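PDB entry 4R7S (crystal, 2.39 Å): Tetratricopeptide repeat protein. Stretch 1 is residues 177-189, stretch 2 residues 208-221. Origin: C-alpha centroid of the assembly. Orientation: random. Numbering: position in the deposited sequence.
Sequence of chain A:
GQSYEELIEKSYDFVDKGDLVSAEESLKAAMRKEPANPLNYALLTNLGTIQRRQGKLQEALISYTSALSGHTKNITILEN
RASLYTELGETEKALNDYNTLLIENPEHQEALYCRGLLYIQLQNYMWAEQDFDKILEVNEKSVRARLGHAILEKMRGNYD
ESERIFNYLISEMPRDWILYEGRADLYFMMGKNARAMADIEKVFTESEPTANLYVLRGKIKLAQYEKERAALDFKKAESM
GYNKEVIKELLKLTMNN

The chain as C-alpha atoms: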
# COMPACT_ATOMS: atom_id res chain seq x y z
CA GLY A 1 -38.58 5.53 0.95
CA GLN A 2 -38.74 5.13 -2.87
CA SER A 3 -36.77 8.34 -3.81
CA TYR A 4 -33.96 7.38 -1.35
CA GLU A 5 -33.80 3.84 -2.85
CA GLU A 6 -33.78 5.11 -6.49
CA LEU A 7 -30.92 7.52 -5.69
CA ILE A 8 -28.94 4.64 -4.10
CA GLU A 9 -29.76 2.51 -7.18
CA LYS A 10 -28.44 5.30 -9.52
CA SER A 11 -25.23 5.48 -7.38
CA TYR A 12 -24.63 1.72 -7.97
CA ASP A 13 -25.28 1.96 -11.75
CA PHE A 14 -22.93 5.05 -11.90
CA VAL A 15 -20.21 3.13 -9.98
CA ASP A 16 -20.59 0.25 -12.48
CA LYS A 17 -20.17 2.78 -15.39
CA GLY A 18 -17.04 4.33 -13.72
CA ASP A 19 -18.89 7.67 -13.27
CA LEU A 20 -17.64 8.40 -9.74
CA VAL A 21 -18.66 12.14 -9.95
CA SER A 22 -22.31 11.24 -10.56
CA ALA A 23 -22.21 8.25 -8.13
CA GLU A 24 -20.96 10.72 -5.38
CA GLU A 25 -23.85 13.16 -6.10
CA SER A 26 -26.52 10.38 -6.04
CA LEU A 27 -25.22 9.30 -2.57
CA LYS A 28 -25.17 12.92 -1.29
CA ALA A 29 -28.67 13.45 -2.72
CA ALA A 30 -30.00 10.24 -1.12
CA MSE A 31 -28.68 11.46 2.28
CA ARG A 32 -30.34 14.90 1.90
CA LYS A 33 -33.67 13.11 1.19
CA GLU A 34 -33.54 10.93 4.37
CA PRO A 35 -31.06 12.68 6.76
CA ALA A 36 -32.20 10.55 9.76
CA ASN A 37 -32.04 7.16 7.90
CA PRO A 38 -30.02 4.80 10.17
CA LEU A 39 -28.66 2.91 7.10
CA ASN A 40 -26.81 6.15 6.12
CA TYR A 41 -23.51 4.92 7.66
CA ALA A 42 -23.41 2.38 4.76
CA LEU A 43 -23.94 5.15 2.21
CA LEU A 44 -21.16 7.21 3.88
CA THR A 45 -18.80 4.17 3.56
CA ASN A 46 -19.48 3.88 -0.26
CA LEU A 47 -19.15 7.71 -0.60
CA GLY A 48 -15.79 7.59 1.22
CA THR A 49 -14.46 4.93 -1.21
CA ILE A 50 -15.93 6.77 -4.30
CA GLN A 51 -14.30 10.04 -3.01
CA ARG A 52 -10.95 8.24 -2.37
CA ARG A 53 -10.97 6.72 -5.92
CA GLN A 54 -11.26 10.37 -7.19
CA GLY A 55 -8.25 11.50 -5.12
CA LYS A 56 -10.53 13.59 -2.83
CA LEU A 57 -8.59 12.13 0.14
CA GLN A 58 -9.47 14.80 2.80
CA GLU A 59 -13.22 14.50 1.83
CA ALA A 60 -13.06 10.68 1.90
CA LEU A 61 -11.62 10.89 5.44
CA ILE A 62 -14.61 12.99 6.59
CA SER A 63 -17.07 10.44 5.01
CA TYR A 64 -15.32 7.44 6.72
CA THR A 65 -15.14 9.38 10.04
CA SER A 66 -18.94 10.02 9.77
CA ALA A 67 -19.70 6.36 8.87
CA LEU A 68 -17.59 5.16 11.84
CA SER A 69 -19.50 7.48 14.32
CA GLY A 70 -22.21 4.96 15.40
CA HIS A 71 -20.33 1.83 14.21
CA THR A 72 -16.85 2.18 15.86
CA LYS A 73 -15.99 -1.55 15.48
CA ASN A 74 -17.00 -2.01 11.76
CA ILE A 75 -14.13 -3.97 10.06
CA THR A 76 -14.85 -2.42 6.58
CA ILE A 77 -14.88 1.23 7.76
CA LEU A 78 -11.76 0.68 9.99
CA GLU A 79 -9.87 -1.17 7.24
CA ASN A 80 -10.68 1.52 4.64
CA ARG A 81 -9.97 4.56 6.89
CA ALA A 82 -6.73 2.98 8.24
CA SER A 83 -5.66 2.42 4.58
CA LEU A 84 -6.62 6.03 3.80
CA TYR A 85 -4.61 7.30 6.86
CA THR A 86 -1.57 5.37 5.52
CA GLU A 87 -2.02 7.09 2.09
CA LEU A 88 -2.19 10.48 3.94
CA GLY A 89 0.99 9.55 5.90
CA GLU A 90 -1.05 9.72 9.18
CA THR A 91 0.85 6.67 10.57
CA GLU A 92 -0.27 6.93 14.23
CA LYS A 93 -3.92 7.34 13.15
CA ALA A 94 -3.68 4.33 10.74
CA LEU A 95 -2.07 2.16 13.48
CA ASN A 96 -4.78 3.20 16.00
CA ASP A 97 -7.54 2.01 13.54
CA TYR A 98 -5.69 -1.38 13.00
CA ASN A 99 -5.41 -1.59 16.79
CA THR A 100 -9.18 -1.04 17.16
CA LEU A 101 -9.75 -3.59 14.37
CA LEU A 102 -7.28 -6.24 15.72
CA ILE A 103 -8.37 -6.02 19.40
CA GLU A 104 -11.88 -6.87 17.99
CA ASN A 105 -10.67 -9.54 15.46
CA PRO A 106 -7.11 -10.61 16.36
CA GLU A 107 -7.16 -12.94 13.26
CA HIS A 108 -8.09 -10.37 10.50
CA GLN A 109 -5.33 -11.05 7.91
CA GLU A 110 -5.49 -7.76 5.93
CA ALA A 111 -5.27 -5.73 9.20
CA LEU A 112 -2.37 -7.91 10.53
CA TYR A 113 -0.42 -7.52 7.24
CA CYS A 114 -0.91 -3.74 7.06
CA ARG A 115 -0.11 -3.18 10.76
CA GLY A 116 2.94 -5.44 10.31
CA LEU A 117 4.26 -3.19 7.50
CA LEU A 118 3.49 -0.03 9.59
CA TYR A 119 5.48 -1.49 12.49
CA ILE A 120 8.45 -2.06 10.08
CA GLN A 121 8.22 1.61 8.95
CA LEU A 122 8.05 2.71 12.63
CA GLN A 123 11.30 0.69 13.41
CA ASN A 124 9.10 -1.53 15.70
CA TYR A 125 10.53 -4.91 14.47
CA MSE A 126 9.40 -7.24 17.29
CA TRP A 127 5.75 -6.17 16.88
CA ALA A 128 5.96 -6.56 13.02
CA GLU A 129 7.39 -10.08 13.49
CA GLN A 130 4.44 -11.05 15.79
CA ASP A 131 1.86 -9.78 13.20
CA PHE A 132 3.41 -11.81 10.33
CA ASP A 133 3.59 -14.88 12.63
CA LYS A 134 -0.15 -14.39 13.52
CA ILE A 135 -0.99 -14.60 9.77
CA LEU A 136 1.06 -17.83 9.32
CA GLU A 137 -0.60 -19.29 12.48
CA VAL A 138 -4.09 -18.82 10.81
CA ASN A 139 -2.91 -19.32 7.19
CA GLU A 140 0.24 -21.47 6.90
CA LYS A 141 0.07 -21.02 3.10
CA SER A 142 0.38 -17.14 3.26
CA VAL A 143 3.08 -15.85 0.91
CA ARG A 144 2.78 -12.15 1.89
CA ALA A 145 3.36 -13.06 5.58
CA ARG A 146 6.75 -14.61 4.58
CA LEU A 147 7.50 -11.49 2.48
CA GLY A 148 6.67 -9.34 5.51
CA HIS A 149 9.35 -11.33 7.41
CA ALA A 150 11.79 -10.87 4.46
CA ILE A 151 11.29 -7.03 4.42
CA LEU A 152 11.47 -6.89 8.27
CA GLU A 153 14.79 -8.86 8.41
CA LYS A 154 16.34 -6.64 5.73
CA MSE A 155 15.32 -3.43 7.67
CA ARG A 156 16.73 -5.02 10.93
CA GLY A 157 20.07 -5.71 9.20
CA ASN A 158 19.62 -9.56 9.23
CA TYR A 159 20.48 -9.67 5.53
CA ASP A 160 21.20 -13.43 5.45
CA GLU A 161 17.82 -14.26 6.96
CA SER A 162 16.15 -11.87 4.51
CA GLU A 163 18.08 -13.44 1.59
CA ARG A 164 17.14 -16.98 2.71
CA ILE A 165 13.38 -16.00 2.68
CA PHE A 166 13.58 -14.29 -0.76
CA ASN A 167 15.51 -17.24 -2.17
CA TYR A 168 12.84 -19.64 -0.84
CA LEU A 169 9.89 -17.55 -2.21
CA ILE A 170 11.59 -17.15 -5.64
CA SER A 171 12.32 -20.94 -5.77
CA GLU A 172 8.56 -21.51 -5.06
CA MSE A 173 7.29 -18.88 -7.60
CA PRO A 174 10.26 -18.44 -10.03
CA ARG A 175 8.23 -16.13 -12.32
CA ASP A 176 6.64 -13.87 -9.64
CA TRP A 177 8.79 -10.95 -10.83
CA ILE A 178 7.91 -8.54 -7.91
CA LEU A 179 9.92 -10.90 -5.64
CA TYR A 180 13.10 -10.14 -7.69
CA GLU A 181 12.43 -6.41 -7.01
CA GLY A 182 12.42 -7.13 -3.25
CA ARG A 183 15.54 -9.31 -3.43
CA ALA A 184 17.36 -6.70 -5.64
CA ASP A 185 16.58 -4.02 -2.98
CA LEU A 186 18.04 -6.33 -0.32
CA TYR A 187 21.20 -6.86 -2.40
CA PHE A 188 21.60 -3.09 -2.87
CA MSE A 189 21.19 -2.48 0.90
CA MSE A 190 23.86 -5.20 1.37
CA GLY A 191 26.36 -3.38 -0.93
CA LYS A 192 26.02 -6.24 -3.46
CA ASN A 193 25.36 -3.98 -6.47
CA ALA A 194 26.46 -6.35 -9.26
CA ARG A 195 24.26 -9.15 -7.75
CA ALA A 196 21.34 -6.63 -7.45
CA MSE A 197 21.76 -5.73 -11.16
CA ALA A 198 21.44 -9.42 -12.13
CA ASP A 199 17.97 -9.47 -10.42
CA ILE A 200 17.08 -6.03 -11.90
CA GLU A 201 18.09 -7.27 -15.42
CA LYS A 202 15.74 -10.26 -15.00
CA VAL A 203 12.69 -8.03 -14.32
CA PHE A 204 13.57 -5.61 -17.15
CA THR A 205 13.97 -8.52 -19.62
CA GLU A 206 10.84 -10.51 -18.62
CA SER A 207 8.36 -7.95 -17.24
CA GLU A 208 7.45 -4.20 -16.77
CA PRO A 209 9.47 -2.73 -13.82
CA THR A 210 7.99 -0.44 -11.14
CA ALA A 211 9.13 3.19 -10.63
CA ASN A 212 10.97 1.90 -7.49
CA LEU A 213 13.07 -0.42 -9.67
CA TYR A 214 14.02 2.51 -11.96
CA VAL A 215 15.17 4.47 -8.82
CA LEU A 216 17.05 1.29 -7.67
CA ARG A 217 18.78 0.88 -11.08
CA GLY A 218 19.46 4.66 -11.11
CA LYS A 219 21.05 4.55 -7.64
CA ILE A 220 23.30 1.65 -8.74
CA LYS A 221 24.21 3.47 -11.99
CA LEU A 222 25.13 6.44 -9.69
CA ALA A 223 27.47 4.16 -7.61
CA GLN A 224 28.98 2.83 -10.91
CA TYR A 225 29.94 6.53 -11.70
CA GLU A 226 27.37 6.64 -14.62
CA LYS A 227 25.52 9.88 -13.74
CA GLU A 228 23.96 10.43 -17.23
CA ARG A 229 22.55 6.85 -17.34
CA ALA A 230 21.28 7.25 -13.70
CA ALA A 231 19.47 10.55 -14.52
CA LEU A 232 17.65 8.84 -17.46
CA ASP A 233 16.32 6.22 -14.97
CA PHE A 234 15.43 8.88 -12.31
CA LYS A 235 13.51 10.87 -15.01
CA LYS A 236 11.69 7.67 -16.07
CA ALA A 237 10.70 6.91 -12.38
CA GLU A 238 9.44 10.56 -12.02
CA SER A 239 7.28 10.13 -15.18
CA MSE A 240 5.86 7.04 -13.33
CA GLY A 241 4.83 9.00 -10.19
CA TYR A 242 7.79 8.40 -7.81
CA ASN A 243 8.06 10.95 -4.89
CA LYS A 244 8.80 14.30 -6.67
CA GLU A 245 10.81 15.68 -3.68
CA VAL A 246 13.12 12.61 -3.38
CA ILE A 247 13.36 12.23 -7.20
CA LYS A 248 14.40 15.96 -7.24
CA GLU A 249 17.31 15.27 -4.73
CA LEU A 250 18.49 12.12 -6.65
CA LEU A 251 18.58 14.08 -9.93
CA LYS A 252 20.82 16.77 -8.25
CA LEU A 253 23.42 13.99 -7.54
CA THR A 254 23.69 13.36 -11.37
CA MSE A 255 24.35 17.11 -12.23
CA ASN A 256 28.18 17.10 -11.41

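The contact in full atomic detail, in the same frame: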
# COMPACT_ATOMS: atom_id res chain seq x y z
N TRP A 177 7.80 -11.98 -10.62
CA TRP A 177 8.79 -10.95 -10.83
C TRP A 177 8.93 -9.91 -9.69
O TRP A 177 10.06 -9.53 -9.39
CB TRP A 177 8.56 -10.26 -12.17
CG TRP A 177 8.43 -11.22 -13.33
CD1 TRP A 177 7.34 -11.37 -14.14
CD2 TRP A 177 9.37 -12.23 -13.74
NE1 TRP A 177 7.57 -12.35 -15.07
CE2 TRP A 177 8.81 -12.90 -14.84
CE3 TRP A 177 10.67 -12.58 -13.33
CZ2 TRP A 177 9.47 -13.95 -15.50
CZ3 TRP A 177 11.34 -13.59 -14.00
CH2 TRP A 177 10.74 -14.27 -15.07
N ILE A 178 7.86 -9.54 -9.00
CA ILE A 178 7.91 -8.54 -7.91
C ILE A 178 8.79 -9.02 -6.72
O ILE A 178 9.22 -8.21 -5.89
CB ILE A 178 6.47 -8.14 -7.47
CG1 ILE A 178 6.41 -6.71 -6.95
CG2 ILE A 178 5.82 -9.14 -6.52
CD1 ILE A 178 6.72 -5.60 -8.02
N LEU A 179 9.05 -10.33 -6.66
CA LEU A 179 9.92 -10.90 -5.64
C LEU A 179 11.38 -10.54 -5.94
O LEU A 179 12.16 -10.30 -5.02
CB LEU A 179 9.74 -12.42 -5.55
CG LEU A 179 8.39 -12.96 -5.12
CD1 LEU A 179 8.34 -14.46 -5.29
CD2 LEU A 179 8.07 -12.58 -3.68
N TYR A 180 11.74 -10.48 -7.23
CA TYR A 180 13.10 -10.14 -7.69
C TYR A 180 13.40 -8.68 -7.38
O TYR A 180 14.55 -8.34 -7.13
CB TYR A 180 13.26 -10.42 -9.18
CG TYR A 180 13.27 -11.88 -9.56
CD1 TYR A 180 12.08 -12.57 -9.77
CD2 TYR A 180 14.46 -12.57 -9.76
CE1 TYR A 180 12.07 -13.92 -10.15
CE2 TYR A 180 14.47 -13.91 -10.15
CZ TYR A 180 13.27 -14.58 -10.33
OH TYR A 180 13.25 -15.91 -10.70
N GLU A 181 12.37 -7.84 -7.35
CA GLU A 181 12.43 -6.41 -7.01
C GLU A 181 12.76 -6.24 -5.52
O GLU A 181 13.54 -5.35 -5.15
CB GLU A 181 11.12 -5.70 -7.36
CG GLU A 181 10.89 -5.55 -8.86
CD GLU A 181 10.05 -4.37 -9.31
OE1 GLU A 181 9.67 -3.53 -8.45
OE2 GLU A 181 9.78 -4.26 -10.53
N GLY A 182 12.18 -7.11 -4.69
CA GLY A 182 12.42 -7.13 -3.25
C GLY A 182 13.82 -7.63 -2.95
O GLY A 182 14.56 -7.01 -2.18
N ARG A 183 14.22 -8.74 -3.60
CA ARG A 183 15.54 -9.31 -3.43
C ARG A 183 16.61 -8.34 -3.93
O ARG A 183 17.64 -8.20 -3.26
CB ARG A 183 15.68 -10.68 -4.12
CG ARG A 183 16.94 -11.40 -3.66
CD ARG A 183 16.98 -12.85 -4.08
NE ARG A 183 17.17 -12.95 -5.52
CZ ARG A 183 17.17 -14.09 -6.18
NH1 ARG A 183 17.01 -15.24 -5.54
NH2 ARG A 183 17.34 -14.10 -7.50
N ALA A 184 16.39 -7.68 -5.10
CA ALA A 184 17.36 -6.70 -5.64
C ALA A 184 17.59 -5.57 -4.62
O ALA A 184 18.72 -5.17 -4.39
CB ALA A 184 16.89 -6.12 -6.97
N ASP A 185 16.51 -5.09 -3.97
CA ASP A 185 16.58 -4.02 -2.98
C ASP A 185 17.41 -4.47 -1.79
O ASP A 185 18.17 -3.66 -1.24
CB ASP A 185 15.18 -3.54 -2.54
CG ASP A 185 15.23 -2.24 -1.76
OD1 ASP A 185 15.65 -1.21 -2.33
OD2 ASP A 185 14.89 -2.26 -0.55
N LEU A 186 17.26 -5.74 -1.41
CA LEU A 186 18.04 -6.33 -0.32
C LEU A 186 19.51 -6.36 -0.69
O LEU A 186 20.36 -5.98 0.12
CB LEU A 186 17.56 -7.75 0.02
CG LEU A 186 18.54 -8.61 0.82
CD1 LEU A 186 18.62 -8.15 2.26
CD2 LEU A 186 18.14 -10.02 0.78
N TYR A 187 19.82 -6.79 -1.93
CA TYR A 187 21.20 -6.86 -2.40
C TYR A 187 21.84 -5.47 -2.44
O TYR A 187 22.99 -5.32 -2.02
CB TYR A 187 21.29 -7.56 -3.75
CG TYR A 187 21.07 -9.06 -3.68
CD1 TYR A 187 21.56 -9.81 -2.60
CD2 TYR A 187 20.46 -9.75 -4.73
CE1 TYR A 187 21.40 -11.20 -2.56
CE2 TYR A 187 20.31 -11.14 -4.69
CZ TYR A 187 20.76 -11.86 -3.60
OH TYR A 187 20.62 -13.22 -3.57
N PHE A 188 21.08 -4.45 -2.84
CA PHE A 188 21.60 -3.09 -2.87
C PHE A 188 21.90 -2.64 -1.45
O PHE A 188 23.00 -2.13 -1.21
CB PHE A 188 20.63 -2.13 -3.55
CG PHE A 188 21.01 -0.67 -3.44
CD1 PHE A 188 21.99 -0.13 -4.27
CD2 PHE A 188 20.34 0.18 -2.57
CE1 PHE A 188 22.31 1.23 -4.20
CE2 PHE A 188 20.68 1.53 -2.48
CZ PHE A 188 21.65 2.05 -3.30
N MSE A 189 20.96 -2.86 -0.50
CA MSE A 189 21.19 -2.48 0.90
C MSE A 189 22.36 -3.25 1.52
O MSE A 189 22.87 -2.84 2.56
CB MSE A 189 19.95 -2.69 1.74
CG MSE A 189 18.88 -1.68 1.45
SE MSE A 189 17.37 -1.89 2.67
CE MSE A 189 18.29 -1.36 4.43
N GLU A 208 7.56 -5.66 -16.74
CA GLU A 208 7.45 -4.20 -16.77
C GLU A 208 7.82 -3.69 -15.35
O GLU A 208 7.05 -3.88 -14.40
CB GLU A 208 6.04 -3.76 -17.23
N PRO A 209 9.05 -3.16 -15.16
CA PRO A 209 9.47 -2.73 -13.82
C PRO A 209 8.63 -1.59 -13.22
O PRO A 209 7.99 -0.81 -13.94
CB PRO A 209 10.92 -2.24 -14.04
CG PRO A 209 11.34 -2.83 -15.34
CD PRO A 209 10.11 -2.90 -16.16
N THR A 210 8.65 -1.51 -11.88
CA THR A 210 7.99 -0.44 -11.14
C THR A 210 8.92 0.78 -11.15
O THR A 210 10.11 0.64 -11.48
CB THR A 210 7.63 -0.87 -9.70
OG1 THR A 210 8.82 -0.97 -8.90
CG2 THR A 210 6.81 -2.16 -9.65
N ALA A 211 8.38 1.94 -10.76
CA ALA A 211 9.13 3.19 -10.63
C ALA A 211 10.29 3.00 -9.65
O ALA A 211 11.41 3.47 -9.89
CB ALA A 211 8.20 4.29 -10.15
N ASN A 212 10.02 2.24 -8.55
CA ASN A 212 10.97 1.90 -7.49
C ASN A 212 12.20 1.20 -8.05
O ASN A 212 13.31 1.49 -7.62
CB ASN A 212 10.28 1.01 -6.45
CG ASN A 212 9.51 1.77 -5.40
OD1 ASN A 212 9.32 2.98 -5.46
ND2 ASN A 212 9.06 1.06 -4.40
N LEU A 213 11.99 0.31 -9.05
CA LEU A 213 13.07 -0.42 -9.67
C LEU A 213 13.89 0.50 -10.57
O LEU A 213 15.11 0.29 -10.69
CB LEU A 213 12.58 -1.67 -10.42
CG LEU A 213 13.66 -2.74 -10.60
CD1 LEU A 213 14.04 -3.39 -9.25
CD2 LEU A 213 13.29 -3.74 -11.68
N TYR A 214 13.27 1.55 -11.15
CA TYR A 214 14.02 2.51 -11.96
C TYR A 214 14.91 3.34 -11.03
O TYR A 214 16.07 3.55 -11.35
CB TYR A 214 13.11 3.40 -12.82
CG TYR A 214 12.73 2.81 -14.16
CD1 TYR A 214 13.57 2.93 -15.26
CD2 TYR A 214 11.51 2.16 -14.33
CE1 TYR A 214 13.23 2.37 -16.50
CE2 TYR A 214 11.15 1.61 -15.57
CZ TYR A 214 12.01 1.74 -16.66
OH TYR A 214 11.64 1.26 -17.90
N VAL A 215 14.39 3.73 -9.84
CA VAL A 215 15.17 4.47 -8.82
C VAL A 215 16.35 3.59 -8.38
O VAL A 215 17.48 4.05 -8.39
CB VAL A 215 14.31 4.93 -7.60
CG1 VAL A 215 15.18 5.36 -6.42
CG2 VAL A 215 13.37 6.05 -7.99
N LEU A 216 16.07 2.30 -8.07
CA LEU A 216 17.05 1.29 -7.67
C LEU A 216 18.15 1.14 -8.72
O LEU A 216 19.33 1.23 -8.37
CB LEU A 216 16.38 -0.07 -7.37
CG LEU A 216 17.27 -1.06 -6.59
CD1 LEU A 216 17.71 -0.49 -5.23
CD2 LEU A 216 16.60 -2.40 -6.43
N ARG A 217 17.78 0.94 -10.01
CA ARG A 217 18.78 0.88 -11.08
C ARG A 217 19.54 2.22 -11.22
O ARG A 217 20.75 2.22 -11.49
CB ARG A 217 18.14 0.49 -12.41
CG ARG A 217 19.21 0.04 -13.42
CD ARG A 217 18.62 -0.59 -14.63
NE ARG A 217 17.93 0.40 -15.45
CZ ARG A 217 17.49 0.16 -16.68
NH1 ARG A 217 17.65 -1.03 -17.23
NH2 ARG A 217 16.88 1.12 -17.36
N GLY A 218 18.85 3.34 -11.02
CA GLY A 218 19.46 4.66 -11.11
C GLY A 218 20.51 4.88 -10.04
O GLY A 218 21.61 5.39 -10.31
N LYS A 219 20.18 4.44 -8.81
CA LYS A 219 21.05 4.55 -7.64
C LYS A 219 22.30 3.72 -7.82
O LYS A 219 23.39 4.15 -7.40
CB LYS A 219 20.29 4.14 -6.39
CG LYS A 219 19.46 5.25 -5.78
CD LYS A 219 19.06 4.84 -4.39
CE LYS A 219 17.89 5.62 -3.85
NZ LYS A 219 17.05 4.76 -2.96
N ILE A 220 22.16 2.54 -8.47
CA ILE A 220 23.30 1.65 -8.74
C ILE A 220 24.15 2.28 -9.82
O ILE A 220 25.36 2.42 -9.62
CB ILE A 220 22.87 0.21 -9.08
CG1 ILE A 220 22.41 -0.53 -7.80
CG2 ILE A 220 24.00 -0.55 -9.78
CD1 ILE A 220 21.38 -1.64 -8.04
N LYS A 221 23.51 2.76 -10.91
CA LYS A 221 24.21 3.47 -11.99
C LYS A 221 25.01 4.63 -11.40
O LYS A 221 26.19 4.79 -11.76
CB LYS A 221 23.23 3.93 -13.06
CG LYS A 221 22.83 2.80 -13.98
CD LYS A 221 21.75 3.24 -14.94
CE LYS A 221 21.47 2.16 -15.95
NZ LYS A 221 20.15 2.37 -16.61

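The helix in stretch 1 of the tetratricopeptide repeat protein and the one beginning at Ala211, which continues past Lys221, run in roughly the same direction, their axes 31° apart and 10.7 Å from each other at closest approach. The backbone register is set by three CA pairs: the CA atoms of Glu181 and Leu213 lie 6.6 Å apart, those of Asp185 and Leu216 7.1 Å, and those of Phe188 and Ile220 7.7 Å. Trp177 stays out of reach. Ile178, an exposed residue, makes the first contact along the stretch; its CA-to-CB bond points sideways, but the side chain (chi1 t, chi2 p) brings CD1 to 3.8 Å from CG2 of Thr210.

Glu181 supplies the polar anchor. With chi1 m and chi2 t its carboxylate reaches the start of the second helix and takes two hydrogen bonds from one residue: Thr210 OG1 donates to Glu181 OE1 at 2.7 Å, and Thr210 N donates to Glu181 OE2 at 3.3 Å. Thr210 is the N-cap, and its OG1 also accepts a weak capping bond from Leu213 N at 3.4 Å, so the hydroxyl donates across the contact while accepting within its own stretch. The same carboxylate lies against carbon as well, with Glu181 OE2 3.6 Å from Pro209 CA and 3.7 Å from Leu213 CD2.

Gly182 and Arg183 take no part. Beyond them the contact turns apolar and centres on Leu216, whose CA-to-CB bond points sideways but whose end comes nearer, with chi1 t and chi2 p. Leu216 CD2 packs 3.8 Å from CB of Ala184, a small side chain directed toward the second helix, and Leu216 CD1 lies 3.6 Å from Asp185 OD1. That last approach is a packing contact between oxygen and methyl; Asp185 OD2 is hydrogen-bonded elsewhere in the structure. Leu186 points away, and Tyr187 is out of reach.

Phe188 closes the contact and, with Glu181, has the most surface covered by the other stretch. Its CA-to-CB bond points toward the second helix, and chi1 t carries the ring among three side chains. CB of Phe188 lies 3.7 Å from CD1 of Leu216, CD1 of Phe188 3.6 Å from CG1 of Ile220, and CZ of Phe188 4.0 Å from CD of Lys219, so the lysine contributes the aliphatic part of its chain here. All three approach the ring obliquely. The CA-to-CB bond of Met189, a selenomethionine, points sideways, and the residue makes no contact.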